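Local coordinates for F5/8 type C domain protein (Clostridium perfringens, PDB 7JRM), which probably binds carbohydrate through its CBM51 module, as part of ZmpB, an O-glycopeptidase adapted to mucin recognition and hydrolysis, at residues A[247-252]-A[290-295]; A[308-313]-A[329-334]; A[323-328]-A[343-348]. One frame throughout, in Å; residues are numbered along the deposited sequence.

Contact 1 of 3, residues A[247-252]-A[290-295]; sequences NNYTEE and LVKVDL
The ring of Y249 has L290 on one face and N248 CB, from its own segment, near the rim of the other. L290 CD1 stands 4.0 Å from the ring centroid of Y249 in a CH-pi contact displaced toward the rim, while L290 CB and CD2 reach the CD1 and CG side of the ring. V291 meets the ring edge-on, its carbonyl group lying close to the ring plane. The K292 side chain runs beside Y249 in the same direction, and its CD comes obliquely to within 3.9 Å of Y249 CE1. CG of Y249 is anti to the carbonyl carbon (chi1 -49°), which puts it 3.9 Å from L290 CD2.

Two backbone hydrogen bonds flank this cluster: V293 N donates to N248 O at 3.1 Å, and T250 N donates to V291 O at 3.3 Å. The first donor sits above the N248 carbonyl plane, 41° out of it; the second lies nearly along the C=O axis. Each acceptor also receives a CA-H...O contact, N248 O from K292 CA and V291 O from Y249 CA. V293 CG1 presses close on the backbone beyond, 3.3 Å from Y249 C, and T250 CG2 packs against V291 CG2 at 3.8 Å. T250 OG1 turns instead to S253 N, as the N-cap of helix 251-270.

The bonding pattern makes Y249 and K292 a non-hydrogen-bonded antiparallel pair in a single, isolated bridge. It fastens the turn leading into helix 251-270 to the chain leaving helix 273-288, near L244, which touches both Y249 and L290. The surface arrangement closes one end of a compact three-helix module, with helix 232-242 as the third member, consistent with a FIVAR-like bundle.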
ATOM      1  N   ASN A 247      -4.089   9.170 -17.839  1.00 39.64           N
ATOM      2  CA  ASN A 247      -4.327   9.146 -19.277  1.00 39.66           C
ATOM      3  C   ASN A 247      -3.756  10.371 -19.980  1.00 38.38           C
ATOM      4  O   ASN A 247      -3.484  10.309 -21.183  1.00 42.22           O
ATOM      5  CB  ASN A 247      -5.826   9.038 -19.562  1.00 42.00           C
ATOM      6  CG  ASN A 247      -6.280   7.605 -19.756  1.00 44.48           C
ATOM      7  OD1 ASN A 247      -5.643   6.669 -19.276  1.00 46.05           O
ATOM      8  ND2 ASN A 247      -7.391   7.429 -20.463  1.00 49.08           N
ATOM      9  N   ASN A 248      -3.567  11.478 -19.261  1.00 34.86           N
ATOM     10  CA  ASN A 248      -3.064  12.711 -19.853  1.00 36.90           C
ATOM     11  C   ASN A 248      -1.547  12.738 -19.983  1.00 34.77           C
ATOM     12  O   ASN A 248      -0.999  13.759 -20.412  1.00 38.16           O
ATOM     13  CB  ASN A 248      -3.527  13.916 -19.031  1.00 33.98           C
ATOM     14  CG  ASN A 248      -5.028  13.934 -18.813  1.00 40.14           C
ATOM     15  OD1 ASN A 248      -5.511  14.434 -17.797  1.00 41.60           O
ATOM     16  ND2 ASN A 248      -5.773  13.390 -19.768  1.00 44.43           N
ATOM     17  N   TYR A 249      -0.860  11.657 -19.626  1.00 34.12           N
ATOM     18  CA  TYR A 249       0.590  11.590 -19.706  1.00 31.50           C
ATOM     19  C   TYR A 249       0.996  10.346 -20.480  1.00 36.16           C
ATOM     20  O   TYR A 249       0.227   9.390 -20.609  1.00 34.31           O
ATOM     21  CB  TYR A 249       1.230  11.585 -18.310  1.00 35.65           C
ATOM     22  CG  TYR A 249       0.704  12.675 -17.403  1.00 34.80           C
ATOM     23  CD1 TYR A 249       1.272  13.942 -17.406  1.00 31.88           C
ATOM     24  CD2 TYR A 249      -0.365  12.439 -16.549  1.00 35.16           C
ATOM     25  CE1 TYR A 249       0.792  14.943 -16.582  1.00 32.78           C
ATOM     26  CE2 TYR A 249      -0.851  13.433 -15.721  1.00 36.60           C
ATOM     27  CZ  TYR A 249      -0.270  14.682 -15.743  1.00 33.45           C
ATOM     28  OH  TYR A 249      -0.751  15.675 -14.920  1.00 33.75           O
ATOM     29  N   THR A 250       2.217  10.378 -21.012  1.00 29.75           N
ATOM     30  CA  THR A 250       2.717   9.265 -21.807  1.00 36.32           C
ATOM     31  C   THR A 250       2.757   7.988 -20.974  1.00 36.84           C
ATOM     32  O   THR A 250       2.888   8.023 -19.747  1.00 36.81           O
ATOM     33  CB  THR A 250       4.111   9.579 -22.352  1.00 31.00           C
ATOM     34  OG1 THR A 250       5.088   9.363 -21.327  1.00 35.44           O
ATOM     35  CG2 THR A 250       4.186  11.024 -22.824  1.00 32.89           C
ATOM     36  N   GLU A 251       2.633   6.849 -21.661  1.00 38.04           N
ATOM     37  CA  GLU A 251       2.625   5.564 -20.970  1.00 34.53           C
ATOM     38  C   GLU A 251       3.913   5.351 -20.185  1.00 37.57           C
ATOM     39  O   GLU A 251       3.895   4.772 -19.092  1.00 36.11           O
ATOM     40  CB  GLU A 251       2.411   4.431 -21.977  1.00 38.96           C
ATOM     41  CG  GLU A 251       2.883   3.065 -21.501  1.00 45.69           C
ATOM     42  CD  GLU A 251       2.326   1.931 -22.337  1.00 51.22           C
ATOM     43  OE1 GLU A 251       3.121   1.081 -22.791  1.00 44.58           O
ATOM     44  OE2 GLU A 251       1.093   1.888 -22.539  1.00 45.44           O
ATOM     45  N   GLU A 252       5.040   5.832 -20.715  1.00 32.57           N
ATOM     46  CA  GLU A 252       6.315   5.663 -20.027  1.00 33.74           C
ATOM     47  C   GLU A 252       6.360   6.474 -18.736  1.00 33.07           C
ATOM     48  O   GLU A 252       6.761   5.964 -17.684  1.00 37.69           O
ATOM     49  CB  GLU A 252       7.464   6.061 -20.954  1.00 36.08           C
ATOM     50  CG  GLU A 252       8.763   5.319 -20.687  1.00 36.44           C
ATOM     51  CD  GLU A 252       9.717   5.376 -21.864  1.00 40.26           C
ATOM     52  N   LEU A 290       6.869  14.126 -15.146  1.00 37.13           N
ATOM     53  CA  LEU A 290       5.715  13.830 -15.982  1.00 38.66           C
ATOM     54  C   LEU A 290       5.755  14.660 -17.259  1.00 41.51           C
ATOM     55  O   LEU A 290       6.088  15.848 -17.238  1.00 40.35           O
ATOM     56  CB  LEU A 290       4.421  14.108 -15.220  1.00 36.31           C
ATOM     57  CG  LEU A 290       3.937  13.048 -14.229  1.00 33.86           C
ATOM     58  CD1 LEU A 290       2.728  13.559 -13.467  1.00 32.53           C
ATOM     59  CD2 LEU A 290       3.612  11.742 -14.941  1.00 34.49           C
ATOM     60  N   VAL A 291       5.413  14.024 -18.376  1.00 41.01           N
ATOM     61  CA  VAL A 291       5.333  14.686 -19.671  1.00 42.14           C
ATOM     62  C   VAL A 291       3.942  14.438 -20.236  1.00 34.86           C
ATOM     63  O   VAL A 291       3.504  13.287 -20.342  1.00 36.62           O
ATOM     64  CB  VAL A 291       6.424  14.185 -20.640  1.00 40.43           C
ATOM     65  CG1 VAL A 291       6.845  12.764 -20.286  1.00 37.08           C
ATOM     66  CG2 VAL A 291       5.958  14.277 -22.088  1.00 40.91           C
ATOM     67  N   LYS A 292       3.242  15.516 -20.576  1.00 33.48           N
ATOM     68  CA  LYS A 292       1.886  15.417 -21.092  1.00 32.50           C
ATOM     69  C   LYS A 292       1.894  14.924 -22.536  1.00 33.42           C
ATOM     70  O   LYS A 292       2.839  15.166 -23.293  1.00 33.34           O
ATOM     71  CB  LYS A 292       1.178  16.770 -21.005  1.00 31.66           C
ATOM     72  CG  LYS A 292       1.267  17.431 -19.637  1.00 33.20           C
ATOM     73  CD  LYS A 292      -0.112  17.784 -19.113  1.00 36.24           C
ATOM     74  CE  LYS A 292      -0.027  18.649 -17.871  1.00 40.36           C
ATOM     75  NZ  LYS A 292       0.026  20.097 -18.215  1.00 38.21           N
ATOM     76  N   VAL A 293       0.828  14.219 -22.908  1.00 34.18           N
ATOM     77  CA  VAL A 293       0.643  13.763 -24.281  1.00 33.73           C
ATOM     78  C   VAL A 293       0.220  14.940 -25.150  1.00 29.36           C
ATOM     79  O   VAL A 293      -0.174  15.995 -24.643  1.00 31.01           O
ATOM     80  CB  VAL A 293      -0.390  12.623 -24.373  1.00 32.73           C
ATOM     81  CG1 VAL A 293      -0.049  11.502 -23.409  1.00 37.08           C
ATOM     82  CG2 VAL A 293      -1.787  13.148 -24.104  1.00 28.36           C
ATOM     83  N   ASP A 294       0.298  14.763 -26.466  1.00 29.77           N
ATOM     84  CA  ASP A 294      -0.185  15.750 -27.428  1.00 25.81           C
ATOM     85  C   ASP A 294      -1.168  15.028 -28.343  1.00 23.18           C
ATOM     86  O   ASP A 294      -0.760  14.357 -29.294  1.00 23.86           O
ATOM     87  CB  ASP A 294       0.964  16.372 -28.214  1.00 28.70           C
ATOM     88  CG  ASP A 294       0.497  17.442 -29.192  1.00 21.61           C
ATOM     89  OD1 ASP A 294      -0.664  17.889 -29.095  1.00 21.00           O
ATOM     90  OD2 ASP A 294       1.300  17.830 -30.065  1.00 29.74           O
ATOM     91  N   LEU A 295      -2.462  15.167 -28.052  1.00 21.42           N
ATOM     92  CA  LEU A 295      -3.491  14.518 -28.855  1.00 23.09           C
ATOM     93  C   LEU A 295      -3.606  15.099 -30.258  1.00 19.77           C
ATOM     94  O   LEU A 295      -4.385  14.573 -31.061  1.00 20.07           O
ATOM     95  CB  LEU A 295      -4.843  14.610 -28.144  1.00 18.19           C
ATOM     96  CG  LEU A 295      -4.942  13.953 -26.766  1.00 20.46           C
ATOM     97  CD1 LEU A 295      -6.376  13.984 -26.262  1.00 23.11           C
ATOM     98  CD2 LEU A 295      -4.415  12.526 -26.806  1.00 21.42           C
TER

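Contact 2 of 3, residues A[308-313]-A[329-334]; sequences KSIQNQ and TTLTLS
Helix 304-314 lies against strand 330-332, outermost in its sheet and first of a parallel run whose sequence and shape suggest an internalin-like leucine-rich repeat with a helical cap. The segment axes approach to 8.1 Å at 127°. Q313 reaches across at one end: its CG is anti to the backbone N (chi1 -169°), and a bend at chi2 follows. OE1 of Q313 accepts T332 N at 3.0 Å, with the donor tilted 30° from the amide carbonyl plane. Further along, S309 OG accepts a bent bond from S334 N at 3.3 Å and turns its own hydrogen to Y305 O. Between them a water donates to T332 O at 2.7 Å, with a doubtfully short approach to S309 O. Apolar atoms fill in behind: S309 CB meets L333 CD2 at 3.7 Å, Q313 CB meets L331 CD1 at 3.8 Å, and I310 CG1 touches L331 CD2 at 4.1 Å.

L331 and L333 bond through their backbones to strand 350-352, so the groups of T332 and S334 face a sheet edge with no further strand of this chain. Side chains and a water take the place of a neighbouring strand, satisfying T332 N, T332 O and S334 N.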
ATOM      1  N   LYS A 308      -5.612   4.757 -44.931  1.00 25.90           N
ATOM      2  CA  LYS A 308      -6.966   4.755 -45.476  1.00 27.83           C
ATOM      3  C   LYS A 308      -7.906   3.923 -44.613  1.00 26.96           C
ATOM      4  O   LYS A 308      -9.084   4.264 -44.460  1.00 29.70           O
ATOM      5  CB  LYS A 308      -6.948   4.235 -46.914  1.00 26.94           C
ATOM      6  CG  LYS A 308      -8.314   4.187 -47.581  1.00 27.28           C
ATOM      7  CD  LYS A 308      -8.977   5.554 -47.583  1.00 32.41           C
ATOM      8  CE  LYS A 308     -10.279   5.531 -48.367  1.00 35.63           C
ATOM      9  NZ  LYS A 308     -10.047   5.295 -49.818  1.00 33.37           N
ATOM     10  N   SER A 309      -7.402   2.827 -44.037  1.00 25.78           N
ATOM     11  CA  SER A 309      -8.236   1.990 -43.182  1.00 28.51           C
ATOM     12  C   SER A 309      -8.647   2.731 -41.915  1.00 28.11           C
ATOM     13  O   SER A 309      -9.795   2.619 -41.469  1.00 27.72           O
ATOM     14  CB  SER A 309      -7.497   0.698 -42.834  1.00 25.97           C
ATOM     15  OG  SER A 309      -7.549  -0.227 -43.906  1.00 24.87           O
ATOM     16  N   ILE A 310      -7.725   3.492 -41.323  1.00 27.04           N
ATOM     17  CA  ILE A 310      -8.054   4.259 -40.126  1.00 27.37           C
ATOM     18  C   ILE A 310      -8.988   5.412 -40.471  1.00 30.46           C
ATOM     19  O   ILE A 310      -9.906   5.737 -39.706  1.00 32.45           O
ATOM     20  CB  ILE A 310      -6.764   4.750 -39.442  1.00 27.63           C
ATOM     21  CG1 ILE A 310      -5.964   3.563 -38.903  1.00 22.92           C
ATOM     22  CG2 ILE A 310      -7.082   5.730 -38.321  1.00 27.91           C
ATOM     23  CD1 ILE A 310      -4.594   3.936 -38.381  1.00 19.35           C
ATOM     24  N   GLN A 311      -8.781   6.040 -41.632  1.00 29.76           N
ATOM     25  CA  GLN A 311      -9.654   7.132 -42.049  1.00 33.61           C
ATOM     26  C   GLN A 311     -11.076   6.641 -42.287  1.00 33.33           C
ATOM     27  O   GLN A 311     -12.044   7.356 -41.999  1.00 38.12           O
ATOM     28  CB  GLN A 311      -9.097   7.796 -43.308  1.00 28.72           C
ATOM     29  CG  GLN A 311      -7.982   8.795 -43.043  1.00 31.65           C
ATOM     30  CD  GLN A 311      -7.259   9.213 -44.309  1.00 32.44           C
ATOM     31  OE1 GLN A 311      -7.424   8.598 -45.363  1.00 33.58           O
ATOM     32  NE2 GLN A 311      -6.451  10.262 -44.210  1.00 32.30           N
ATOM     33  N   ASN A 312     -11.224   5.423 -42.813  1.00 34.28           N
ATOM     34  CA  ASN A 312     -12.556   4.869 -43.029  1.00 31.42           C
ATOM     35  C   ASN A 312     -13.257   4.582 -41.708  1.00 33.99           C
ATOM     36  O   ASN A 312     -14.476   4.758 -41.592  1.00 36.69           O
ATOM     37  CB  ASN A 312     -12.466   3.595 -43.871  1.00 32.39           C
ATOM     38  CG  ASN A 312     -12.588   3.869 -45.356  1.00 40.70           C
ATOM     39  OD1 ASN A 312     -13.558   4.478 -45.810  1.00 37.69           O
ATOM     40  ND2 ASN A 312     -11.605   3.414 -46.125  1.00 33.70           N
ATOM     41  N   GLN A 313     -12.503   4.144 -40.697  1.00 37.20           N
ATOM     42  CA  GLN A 313     -13.106   3.820 -39.409  1.00 33.07           C
ATOM     43  C   GLN A 313     -13.485   5.072 -38.628  1.00 31.90           C
ATOM     44  O   GLN A 313     -14.484   5.068 -37.901  1.00 31.72           O
ATOM     45  CB  GLN A 313     -12.149   2.956 -38.588  1.00 32.62           C
ATOM     46  CG  GLN A 313     -12.771   2.339 -37.345  1.00 30.66           C
ATOM     47  CD  GLN A 313     -13.275   0.930 -37.583  1.00 37.63           C
ATOM     48  OE1 GLN A 313     -12.675   0.163 -38.337  1.00 37.89           O
ATOM     49  NE2 GLN A 313     -14.380   0.579 -36.936  1.00 35.34           N
ATOM     50  N   THR A 329     -11.304   1.726 -30.634  1.00 25.41           N
ATOM     51  CA  THR A 329     -11.612   0.520 -29.881  1.00 27.61           C
ATOM     52  C   THR A 329     -11.772  -0.695 -30.779  1.00 26.70           C
ATOM     53  O   THR A 329     -11.551  -1.822 -30.326  1.00 28.35           O
ATOM     54  CB  THR A 329     -12.892   0.708 -29.058  1.00 26.67           C
ATOM     55  OG1 THR A 329     -14.006   0.920 -29.935  1.00 32.19           O
ATOM     56  CG2 THR A 329     -12.753   1.897 -28.118  1.00 27.96           C
ATOM     57  N   THR A 330     -12.156  -0.483 -32.036  1.00 23.98           N
ATOM     58  CA  THR A 330     -12.223  -1.531 -33.041  1.00 27.96           C
ATOM     59  C   THR A 330     -11.702  -0.967 -34.354  1.00 27.92           C
ATOM     60  O   THR A 330     -11.837   0.229 -34.628  1.00 26.58           O
ATOM     61  CB  THR A 330     -13.651  -2.067 -33.218  1.00 29.81           C
ATOM     62  OG1 THR A 330     -13.675  -3.039 -34.272  1.00 28.10           O
ATOM     63  CG2 THR A 330     -14.614  -0.934 -33.553  1.00 32.21           C
ATOM     64  N   LEU A 331     -11.095  -1.832 -35.162  1.00 26.84           N
ATOM     65  CA  LEU A 331     -10.492  -1.392 -36.413  1.00 23.73           C
ATOM     66  C   LEU A 331     -10.502  -2.534 -37.417  1.00 25.08           C
ATOM     67  O   LEU A 331     -10.149  -3.666 -37.078  1.00 24.04           O
ATOM     68  CB  LEU A 331      -9.058  -0.898 -36.189  1.00 23.24           C
ATOM     69  CG  LEU A 331      -8.339  -0.319 -37.408  1.00 24.54           C
ATOM     70  CD1 LEU A 331      -9.073   0.901 -37.944  1.00 26.70           C
ATOM     71  CD2 LEU A 331      -6.902   0.029 -37.061  1.00 21.30           C
ATOM     72  N   THR A 332     -10.906  -2.226 -38.647  1.00 24.62           N
ATOM     73  CA  THR A 332     -10.910  -3.177 -39.748  1.00 29.77           C
ATOM     74  C   THR A 332      -9.897  -2.726 -40.791  1.00 27.14           C
ATOM     75  O   THR A 332      -9.897  -1.558 -41.195  1.00 27.96           O
ATOM     76  CB  THR A 332     -12.303  -3.294 -40.371  1.00 31.95           C
ATOM     77  OG1 THR A 332     -13.199  -3.903 -39.433  1.00 33.55           O
ATOM     78  CG2 THR A 332     -12.258  -4.138 -41.636  1.00 30.36           C
ATOM     79  N   LEU A 333      -9.037  -3.645 -41.218  1.00 27.29           N
ATOM     80  CA  LEU A 333      -7.976  -3.346 -42.167  1.00 27.16           C
ATOM     81  C   LEU A 333      -8.245  -4.023 -43.504  1.00 22.92           C
ATOM     82  O   LEU A 333      -8.959  -5.026 -43.589  1.00 24.62           O
ATOM     83  CB  LEU A 333      -6.614  -3.789 -41.622  1.00 24.29           C
ATOM     84  CG  LEU A 333      -6.205  -3.191 -40.276  1.00 26.32           C
ATOM     85  CD1 LEU A 333      -4.770  -3.551 -39.943  1.00 19.10           C
ATOM     86  CD2 LEU A 333      -6.393  -1.684 -40.282  1.00 16.42           C
ATOM     87  N   SER A 334      -7.656  -3.457 -44.555  1.00 29.14           N
ATOM     88  CA  SER A 334      -7.798  -3.999 -45.903  1.00 31.94           C
ATOM     89  C   SER A 334      -6.587  -3.584 -46.723  1.00 27.36           C
ATOM     90  O   SER A 334      -6.311  -2.388 -46.860  1.00 28.06           O
ATOM     91  CB  SER A 334      -9.090  -3.511 -46.562  1.00 34.42           C
ATOM     92  OG  SER A 334      -9.069  -3.739 -47.960  1.00 40.10           O
TER
HETATM   93  O   HOH W   1     -11.319   0.649 -41.795  1.00 30.78           O

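Contact 3 of 3, residues A[323-328]-A[343-348]; sequences GDMYSL and ENAKNL
Y326 and K346 meet with the lysine chain laid over one face of the phenol ring. K346 CE sits over the ring centre, 4.1 Å from the centroid of Y326, and NZ continues past it in a cation-pi contact at 4.0 Å from the same centroid, 30° off the ring normal. The K346 chain is extended beyond CG, which spreads CD, CE and NZ across the ring. At the ring edge, in plane, N344 O lies 3.2 Å from Y326 CE1, where the polarised ring C-H could favour it. N347 ND2 gives a nearly straight bond of 2.9 Å to Y326 O, in the carbonyl plane and on a lone pair.

A water sits beside this bond, donating to M325 O and L328 O and accepting from N347 N, so it bridges the two backbones. M325 CE packs on A345 CB at 3.6 Å, and A345 CA approaches M325 O at 3.3 Å in a CA-H...O contact. L328 CB adds a looser apolar touch, 4.2 Å from L348 CD1.

Turns and outer partners set these groups in place. A345 centres an inverse gamma turn and opens a type I turn ending at L348, while N347 OD1 is bonded to K369 NZ and N344 ND2 to G341 O. M325 also touches I299. The whole joins helix 322-326 to the loop leading into strand 350-352, an arrangement consistent with the start of an internalin-like leucine-rich repeat, where a helical cap meets the first loop between parallel strands.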
ATOM      1  N   GLY A 323      -4.661  11.601 -30.645  1.00 21.19           N
ATOM      2  CA  GLY A 323      -6.030  11.603 -30.157  1.00 17.88           C
ATOM      3  C   GLY A 323      -6.943  10.743 -31.009  1.00 22.91           C
ATOM      4  O   GLY A 323      -7.834  10.065 -30.493  1.00 24.34           O
ATOM      5  N   ASP A 324      -6.730  10.759 -32.328  1.00 24.48           N
ATOM      6  CA  ASP A 324      -7.432   9.824 -33.199  1.00 24.39           C
ATOM      7  C   ASP A 324      -7.067   8.385 -32.855  1.00 23.49           C
ATOM      8  O   ASP A 324      -7.944   7.520 -32.764  1.00 19.88           O
ATOM      9  CB  ASP A 324      -7.108  10.116 -34.664  1.00 27.03           C
ATOM     10  CG  ASP A 324      -7.825  11.343 -35.188  1.00 27.49           C
ATOM     11  OD1 ASP A 324      -8.993  11.561 -34.804  1.00 22.21           O
ATOM     12  OD2 ASP A 324      -7.221  12.084 -35.991  1.00 27.85           O
ATOM     13  N   MET A 325      -5.774   8.117 -32.648  1.00 22.27           N
ATOM     14  CA  MET A 325      -5.333   6.758 -32.347  1.00 21.84           C
ATOM     15  C   MET A 325      -5.887   6.277 -31.011  1.00 21.47           C
ATOM     16  O   MET A 325      -6.269   5.110 -30.874  1.00 22.95           O
ATOM     17  CB  MET A 325      -3.806   6.687 -32.352  1.00 22.68           C
ATOM     18  CG  MET A 325      -3.177   6.967 -33.706  1.00 19.51           C
ATOM     19  SD  MET A 325      -3.629   5.745 -34.954  1.00 29.02           S
ATOM     20  CE  MET A 325      -3.073   4.236 -34.174  1.00 13.84           C
ATOM     21  N   TYR A 326      -5.942   7.165 -30.014  1.00 19.79           N
ATOM     22  CA  TYR A 326      -6.476   6.792 -28.708  1.00 24.81           C
ATOM     23  C   TYR A 326      -7.957   6.440 -28.764  1.00 21.93           C
ATOM     24  O   TYR A 326      -8.460   5.787 -27.844  1.00 19.29           O
ATOM     25  CB  TYR A 326      -6.261   7.928 -27.705  1.00 21.99           C
ATOM     26  CG  TYR A 326      -4.867   7.993 -27.119  1.00 23.51           C
ATOM     27  CD1 TYR A 326      -3.863   7.142 -27.564  1.00 28.21           C
ATOM     28  CD2 TYR A 326      -4.556   8.906 -26.119  1.00 22.68           C
ATOM     29  CE1 TYR A 326      -2.588   7.200 -27.030  1.00 28.25           C
ATOM     30  CE2 TYR A 326      -3.284   8.972 -25.579  1.00 30.25           C
ATOM     31  CZ  TYR A 326      -2.304   8.116 -26.038  1.00 29.31           C
ATOM     32  OH  TYR A 326      -1.036   8.175 -25.507  1.00 36.07           O
ATOM     33  N   SER A 327      -8.659   6.852 -29.817  1.00 24.06           N
ATOM     34  CA  SER A 327     -10.096   6.642 -29.919  1.00 25.99           C
ATOM     35  C   SER A 327     -10.476   5.322 -30.582  1.00 26.76           C
ATOM     36  O   SER A 327     -11.661   4.973 -30.587  1.00 23.96           O
ATOM     37  CB  SER A 327     -10.741   7.802 -30.684  1.00 25.37           C
ATOM     38  OG  SER A 327     -10.855   7.502 -32.062  1.00 25.80           O
ATOM     39  N   LEU A 328      -9.515   4.582 -31.137  1.00 26.18           N
ATOM     40  CA  LEU A 328      -9.821   3.291 -31.744  1.00 22.00           C
ATOM     41  C   LEU A 328     -10.079   2.247 -30.667  1.00 27.86           C
ATOM     42  O   LEU A 328      -9.186   1.916 -29.879  1.00 25.09           O
ATOM     43  CB  LEU A 328      -8.691   2.821 -32.658  1.00 25.22           C
ATOM     44  CG  LEU A 328      -8.472   3.430 -34.049  1.00 26.40           C
ATOM     45  CD1 LEU A 328      -9.791   3.626 -34.787  1.00 22.13           C
ATOM     46  CD2 LEU A 328      -7.663   4.715 -34.010  1.00 19.36           C
ATOM     47  N   GLU A 343       0.881   1.073 -32.921  1.00 18.77           N
ATOM     48  CA  GLU A 343       1.343   0.998 -31.541  1.00 20.59           C
ATOM     49  C   GLU A 343       0.864   2.172 -30.698  1.00 22.27           C
ATOM     50  O   GLU A 343       1.083   2.167 -29.482  1.00 19.16           O
ATOM     51  CB  GLU A 343       2.872   0.921 -31.501  1.00 23.16           C
ATOM     52  CG  GLU A 343       3.580   2.180 -31.982  1.00 25.21           C
ATOM     53  CD  GLU A 343       3.691   2.252 -33.494  1.00 25.14           C
ATOM     54  OE1 GLU A 343       3.379   1.244 -34.163  1.00 22.11           O
ATOM     55  OE2 GLU A 343       4.095   3.313 -34.013  1.00 34.31           O
ATOM     56  N   ASN A 344       0.220   3.167 -31.309  1.00 19.03           N
ATOM     57  CA  ASN A 344      -0.303   4.315 -30.581  1.00 19.94           C
ATOM     58  C   ASN A 344      -1.745   4.131 -30.132  1.00 18.54           C
ATOM     59  O   ASN A 344      -2.205   4.869 -29.253  1.00 25.17           O
ATOM     60  CB  ASN A 344      -0.202   5.577 -31.445  1.00 20.55           C
ATOM     61  CG  ASN A 344       1.232   6.023 -31.661  1.00 22.43           C
ATOM     62  OD1 ASN A 344       1.878   6.539 -30.749  1.00 25.04           O
ATOM     63  ND2 ASN A 344       1.736   5.828 -32.874  1.00 21.64           N
ATOM     64  N   ALA A 345      -2.469   3.172 -30.712  1.00 15.73           N
ATOM     65  CA  ALA A 345      -3.863   2.910 -30.347  1.00 17.57           C
ATOM     66  C   ALA A 345      -3.884   2.009 -29.115  1.00 18.97           C
ATOM     67  O   ALA A 345      -4.130   0.802 -29.185  1.00 16.76           O
ATOM     68  CB  ALA A 345      -4.617   2.286 -31.513  1.00 21.67           C
ATOM     69  N   LYS A 346      -3.630   2.624 -27.958  1.00 16.68           N
ATOM     70  CA  LYS A 346      -3.540   1.870 -26.712  1.00 18.50           C
ATOM     71  C   LYS A 346      -4.881   1.294 -26.275  1.00 22.33           C
ATOM     72  O   LYS A 346      -4.902   0.342 -25.487  1.00 15.99           O
ATOM     73  CB  LYS A 346      -2.969   2.756 -25.603  1.00 22.91           C
ATOM     74  CG  LYS A 346      -3.918   3.843 -25.121  1.00 23.37           C
ATOM     75  CD  LYS A 346      -3.237   4.772 -24.129  1.00 23.93           C
ATOM     76  CE  LYS A 346      -4.250   5.633 -23.391  1.00 28.09           C
ATOM     77  NZ  LYS A 346      -3.619   6.835 -22.779  1.00 26.66           N
ATOM     78  N   ASN A 347      -5.993   1.841 -26.762  1.00 19.45           N
ATOM     79  CA  ASN A 347      -7.321   1.376 -26.389  1.00 20.50           C
ATOM     80  C   ASN A 347      -7.911   0.403 -27.401  1.00 25.70           C
ATOM     81  O   ASN A 347      -9.100   0.077 -27.312  1.00 28.23           O
ATOM     82  CB  ASN A 347      -8.265   2.566 -26.202  1.00 18.48           C
ATOM     83  CG  ASN A 347      -7.874   3.441 -25.028  1.00 20.00           C
ATOM     84  OD1 ASN A 347      -7.790   2.973 -23.892  1.00 23.66           O
ATOM     85  ND2 ASN A 347      -7.631   4.718 -25.296  1.00 24.19           N
ATOM     86  N   LEU A 348      -7.113  -0.065 -28.359  1.00 20.34           N
ATOM     87  CA  LEU A 348      -7.614  -0.987 -29.370  1.00 24.13           C
ATOM     88  C   LEU A 348      -7.980  -2.322 -28.734  1.00 25.23           C
ATOM     89  O   LEU A 348      -7.166  -2.936 -28.038  1.00 21.83           O
ATOM     90  CB  LEU A 348      -6.571  -1.188 -30.468  1.00 27.16           C
ATOM     91  CG  LEU A 348      -7.007  -2.029 -31.670  1.00 27.14           C
ATOM     92  CD1 LEU A 348      -8.184  -1.381 -32.381  1.00 22.79           C
ATOM     93  CD2 LEU A 348      -5.845  -2.235 -32.630  1.00 26.01           C
TER
HETATM   94  O   HOH W   2      -6.980   3.062 -29.239  1.00 20.36           O

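How the contacts relate
From the N terminus, contact 1 comes first, closing the hairpin of helices 251-270 and 273-288 and finishing before the other two begin. Contacts 2 and 3 then cross: the segments run 308-313, 323-328, 329-334, 343-348, so the loop each one closes contains a segment of the other. Contact 1 touches contact 3 where L295 O meets G323 N in a probable hydrogen bond and L295 packs on Y326. Contact 3 in turn meets contact 2 through M325 with I310 and L348 with L331. Contact 3 thus lies between, joining the helical module to the capped parallel strands of the mixed sheet, while contacts 1 and 2 remain about 11 Å apart at their nearest atoms.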